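Local coordinates for protein probable arabinosyltransferase C (Mycobacterium tuberculosis, PDB 3PTY) that probably polymerises arabinose into the arabinan of cell-wall arabinogalactan, here represented by its carbohydrate-binding C-terminal extracellular domain, at residues Cys31-Pro43 against Val327-Trp339. Sequence-based numbering, arbitrary orientation.
Sequences CGLAEDVLVELDP and VASYLKDDWFRDW. With AFO (octyl alpha-D-arabinofuranoside), chain B.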
# COMPACT_ATOMS: atom_id res chain seq x y z
N CYS A 31 -7.87 20.67 5.71
CA CYS A 31 -7.20 19.44 6.13
C CYS A 31 -7.42 18.31 5.13
O CYS A 31 -7.41 17.13 5.49
CB CYS A 31 -7.60 19.08 7.56
SG CYS A 31 -6.89 20.26 8.79
N GLY A 32 -7.58 18.68 3.87
CA GLY A 32 -7.65 17.72 2.78
C GLY A 32 -8.71 16.66 3.00
O GLY A 32 -9.85 16.96 3.33
N LEU A 33 -8.32 15.41 2.80
CA LEU A 33 -9.26 14.29 2.87
C LEU A 33 -9.75 14.02 4.30
O LEU A 33 -10.77 13.36 4.49
CB LEU A 33 -8.59 13.04 2.29
CG LEU A 33 -9.44 11.81 2.03
CD1 LEU A 33 -10.60 12.14 1.11
CD2 LEU A 33 -8.56 10.72 1.43
N ALA A 34 -9.04 14.54 5.30
CA ALA A 34 -9.41 14.28 6.69
C ALA A 34 -10.79 14.84 7.04
O ALA A 34 -11.42 14.42 8.02
CB ALA A 34 -8.34 14.84 7.65
N GLU A 35 -11.25 15.81 6.26
CA GLU A 35 -12.56 16.40 6.51
C GLU A 35 -13.67 15.59 5.84
O GLU A 35 -14.85 15.76 6.16
CB GLU A 35 -12.59 17.85 6.00
CG GLU A 35 -11.58 18.76 6.69
CD GLU A 35 -11.52 20.16 6.08
OE1 GLU A 35 -10.57 20.90 6.41
OE2 GLU A 35 -12.42 20.52 5.29
N ASP A 36 -13.30 14.71 4.91
CA ASP A 36 -14.30 13.96 4.13
C ASP A 36 -14.44 12.50 4.56
O ASP A 36 -15.45 11.86 4.27
CB ASP A 36 -14.00 14.04 2.64
CG ASP A 36 -14.29 15.42 2.05
OD1 ASP A 36 -14.14 16.42 2.78
OD2 ASP A 36 -14.68 15.50 0.87
N VAL A 37 -13.42 11.96 5.22
CA VAL A 37 -13.53 10.60 5.77
C VAL A 37 -14.29 10.69 7.09
O VAL A 37 -13.90 11.44 7.99
CB VAL A 37 -12.14 9.95 5.98
CG1 VAL A 37 -12.28 8.58 6.67
CG2 VAL A 37 -11.42 9.78 4.65
N LEU A 38 -15.38 9.95 7.20
CA LEU A 38 -16.18 9.92 8.42
C LEU A 38 -15.91 8.63 9.17
O LEU A 38 -16.02 7.54 8.62
CB LEU A 38 -17.67 10.03 8.07
CG LEU A 38 -18.08 11.31 7.33
CD1 LEU A 38 -19.60 11.41 7.19
CD2 LEU A 38 -17.54 12.52 8.06
N VAL A 39 -15.55 8.75 10.45
CA VAL A 39 -15.04 7.61 11.21
C VAL A 39 -16.04 7.18 12.26
O VAL A 39 -16.58 8.01 12.99
CB VAL A 39 -13.71 7.97 11.90
CG1 VAL A 39 -13.24 6.83 12.79
CG2 VAL A 39 -12.65 8.34 10.85
N GLU A 40 -16.27 5.88 12.35
CA GLU A 40 -17.21 5.31 13.29
C GLU A 40 -16.45 4.51 14.34
O GLU A 40 -16.25 3.30 14.19
CB GLU A 40 -18.21 4.40 12.55
CG GLU A 40 -19.18 3.68 13.46
CD GLU A 40 -20.06 2.67 12.72
OE1 GLU A 40 -19.64 2.17 11.65
OE2 GLU A 40 -21.16 2.39 13.22
N LEU A 41 -16.02 5.18 15.40
CA LEU A 41 -15.20 4.55 16.43
C LEU A 41 -15.97 3.54 17.28
O LEU A 41 -15.39 2.58 17.80
CB LEU A 41 -14.60 5.60 17.37
CG LEU A 41 -13.42 6.41 16.83
CD1 LEU A 41 -12.90 7.34 17.93
CD2 LEU A 41 -12.32 5.47 16.36
N ASP A 42 -17.27 3.75 17.43
CA ASP A 42 -18.07 2.90 18.29
C ASP A 42 -19.28 2.37 17.53
O ASP A 42 -20.37 2.90 17.65
CB ASP A 42 -18.53 3.67 19.53
CG ASP A 42 -19.21 2.78 20.55
OD1 ASP A 42 -19.31 1.55 20.31
OD2 ASP A 42 -19.63 3.30 21.60
N PRO A 43 -19.07 1.31 16.74
CA PRO A 43 -20.17 0.74 15.95
C PRO A 43 -21.32 0.26 16.84
O PRO A 43 -22.46 0.24 16.40
CB PRO A 43 -19.50 -0.43 15.22
CG PRO A 43 -18.26 -0.72 16.04
CD PRO A 43 -17.80 0.64 16.46
N VAL A 327 -10.59 0.77 11.97
CA VAL A 327 -11.84 1.30 12.49
C VAL A 327 -12.79 1.54 11.32
O VAL A 327 -12.35 1.81 10.20
CB VAL A 327 -11.62 2.59 13.29
CG1 VAL A 327 -10.68 2.34 14.47
CG2 VAL A 327 -11.05 3.67 12.40
N ALA A 328 -14.08 1.42 11.57
CA ALA A 328 -15.05 1.60 10.50
C ALA A 328 -15.00 3.04 10.00
O ALA A 328 -14.95 3.97 10.80
CB ALA A 328 -16.45 1.25 10.99
N SER A 329 -15.00 3.24 8.69
CA SER A 329 -15.03 4.60 8.16
C SER A 329 -15.72 4.64 6.80
O SER A 329 -15.84 3.62 6.12
CB SER A 329 -13.60 5.15 8.04
OG SER A 329 -12.91 4.50 6.99
N TYR A 330 -16.15 5.84 6.40
CA TYR A 330 -16.93 6.04 5.18
C TYR A 330 -16.53 7.35 4.54
O TYR A 330 -16.28 8.33 5.23
CB TYR A 330 -18.43 6.08 5.52
CG TYR A 330 -18.83 4.96 6.45
CD1 TYR A 330 -18.72 5.10 7.82
CD2 TYR A 330 -19.29 3.74 5.96
CE1 TYR A 330 -19.07 4.08 8.68
CE2 TYR A 330 -19.64 2.70 6.82
CZ TYR A 330 -19.53 2.88 8.18
OH TYR A 330 -19.86 1.87 9.05
N LEU A 331 -16.47 7.38 3.21
CA LEU A 331 -16.16 8.63 2.50
C LEU A 331 -17.44 9.41 2.23
O LEU A 331 -18.31 8.95 1.48
CB LEU A 331 -15.45 8.32 1.18
CG LEU A 331 -15.01 9.53 0.36
CD1 LEU A 331 -13.99 10.37 1.15
CD2 LEU A 331 -14.43 9.09 -0.98
N LYS A 332 -17.56 10.60 2.82
CA LYS A 332 -18.74 11.45 2.65
C LYS A 332 -19.14 11.71 1.18
O LYS A 332 -20.34 11.76 0.85
CB LYS A 332 -18.51 12.78 3.36
CG LYS A 332 -19.64 13.78 3.23
CD LYS A 332 -19.39 15.02 4.07
CE LYS A 332 -18.14 15.75 3.62
NZ LYS A 332 -18.10 17.15 4.12
N ASP A 333 -18.15 11.86 0.32
CA ASP A 333 -18.36 12.14 -1.11
C ASP A 333 -18.89 10.96 -1.93
O ASP A 333 -19.44 11.15 -3.02
CB ASP A 333 -17.07 12.64 -1.75
CG ASP A 333 -16.47 13.80 -0.99
OD1 ASP A 333 -15.61 13.56 -0.11
OD2 ASP A 333 -16.87 14.95 -1.26
N ASP A 334 -18.70 9.74 -1.43
CA ASP A 334 -19.15 8.55 -2.14
C ASP A 334 -19.24 7.41 -1.15
O ASP A 334 -18.23 6.78 -0.85
CB ASP A 334 -18.18 8.19 -3.27
CG ASP A 334 -18.65 6.98 -4.09
OD1 ASP A 334 -19.65 6.31 -3.70
OD2 ASP A 334 -18.00 6.71 -5.12
N TRP A 335 -20.44 7.14 -0.65
CA TRP A 335 -20.63 6.20 0.44
C TRP A 335 -20.31 4.77 0.04
O TRP A 335 -20.23 3.89 0.89
CB TRP A 335 -22.07 6.25 0.97
CG TRP A 335 -22.53 7.60 1.43
CD1 TRP A 335 -23.48 8.39 0.83
CD2 TRP A 335 -22.09 8.32 2.59
NE1 TRP A 335 -23.64 9.55 1.54
CE2 TRP A 335 -22.80 9.54 2.62
CE3 TRP A 335 -21.16 8.06 3.60
CZ2 TRP A 335 -22.61 10.49 3.62
CZ3 TRP A 335 -20.97 9.01 4.59
CH2 TRP A 335 -21.70 10.21 4.59
N PHE A 336 -20.15 4.54 -1.26
CA PHE A 336 -19.87 3.19 -1.76
C PHE A 336 -18.41 3.03 -2.16
O PHE A 336 -18.02 1.99 -2.68
CB PHE A 336 -20.78 2.85 -2.95
CG PHE A 336 -22.25 2.80 -2.61
CD1 PHE A 336 -23.21 2.78 -3.62
CD2 PHE A 336 -22.68 2.78 -1.30
CE1 PHE A 336 -24.56 2.73 -3.32
CE2 PHE A 336 -24.03 2.74 -0.98
CZ PHE A 336 -24.97 2.72 -1.99
N ARG A 337 -17.60 4.05 -1.92
CA ARG A 337 -16.18 3.99 -2.29
C ARG A 337 -15.32 3.38 -1.17
O ARG A 337 -15.40 3.81 -0.02
CB ARG A 337 -15.68 5.39 -2.66
CG ARG A 337 -14.17 5.54 -2.67
CD ARG A 337 -13.56 4.81 -3.83
NE ARG A 337 -13.88 5.47 -5.09
CZ ARG A 337 -13.46 5.06 -6.27
NH1 ARG A 337 -12.70 3.98 -6.37
NH2 ARG A 337 -13.82 5.73 -7.36
N ASP A 338 -14.53 2.37 -1.51
CA ASP A 338 -13.50 1.86 -0.60
C ASP A 338 -12.30 2.82 -0.68
O ASP A 338 -11.40 2.64 -1.50
CB ASP A 338 -13.09 0.43 -0.99
CG ASP A 338 -12.28 -0.28 0.10
OD1 ASP A 338 -12.08 0.30 1.18
OD2 ASP A 338 -11.83 -1.42 -0.14
N TRP A 339 -12.31 3.86 0.15
CA TRP A 339 -11.31 4.93 0.02
C TRP A 339 -9.92 4.50 0.47
O TRP A 339 -8.92 5.05 0.01
CB TRP A 339 -11.74 6.17 0.81
CG TRP A 339 -11.69 5.97 2.30
CD1 TRP A 339 -12.70 5.53 3.11
CD2 TRP A 339 -10.56 6.20 3.16
NE1 TRP A 339 -12.27 5.47 4.41
CE2 TRP A 339 -10.96 5.88 4.47
CE3 TRP A 339 -9.25 6.64 2.94
CZ2 TRP A 339 -10.10 5.98 5.56
CZ3 TRP A 339 -8.39 6.75 4.03
CH2 TRP A 339 -8.82 6.42 5.32
C1 AFO B . -9.95 8.38 -8.83
O1 AFO B . -11.21 8.91 -8.40
C2 AFO B . -8.87 9.13 -8.06
O2 AFO B . -7.89 8.25 -7.50
C3 AFO B . -8.26 10.11 -9.04
O3 AFO B . -8.46 11.43 -8.55
C4 AFO B . -9.05 9.92 -10.33
O4 AFO B . -9.75 8.68 -10.21
C5 AFO B . -8.18 9.95 -11.58
O5 AFO B . -8.99 10.26 -12.73
C1' AFO B . -12.33 8.37 -9.10
C2' AFO B . -13.54 9.23 -8.75
C3' AFO B . -14.86 8.50 -8.98
C4' AFO B . -16.01 9.49 -8.85
C5' AFO B . -15.61 10.71 -8.02
C6' AFO B . -15.56 10.41 -6.52
C7' AFO B . -14.94 11.58 -5.76
C8' AFO B . -14.98 11.34 -4.26
O HOH W 1 -14.67 1.09 14.37
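V37 lays CG2 over the six-membered ring of W339, 3.9 Å from the ring centroid and 9° off the normal, a CH-pi contact. Its other methyl, CG1, reaches the same ring at CZ2. The indole stays in place partly through NE1, which donates almost in the ring plane to S329 OG at 2.8 Å. L331 continues this apolar face, and L33, from the 3-10 turn before the strand, meets it, their CD1 methyls 3.8 Å apart. W267 of the second subunit packs on L331 and W339.

The backbones pair as antiparallel strands, 37-40 against the end of 322-331, within the mixed sheet of this lectin-like module. L38 and Y330 form a hydrogen-bonded pair: L38 N to Y330 O is 2.7 Å, and Y330 N returns a bond to L38 O. K332 N extends the ladder to D36 O.

On the other face, L38 CD1 meets the edge of the W335 ring at CH2, 3.6 Å away. Further along, Y330 OH donates to E40 OE1 at 2.6 Å, on the syn side, 27° out of the carboxylate plane. E40 reaches past A328 to the phenol because its chain runs out extended, CG opposite the backbone N (chi1 176°). R246 holds OE2 in a salt bridge.

A type I turn from L331 to D334 ends the strand. D333 CB there touches C8' of the octyl arabinofuranoside at 3.5 Å, while R337 NH2 lies beside its C3'.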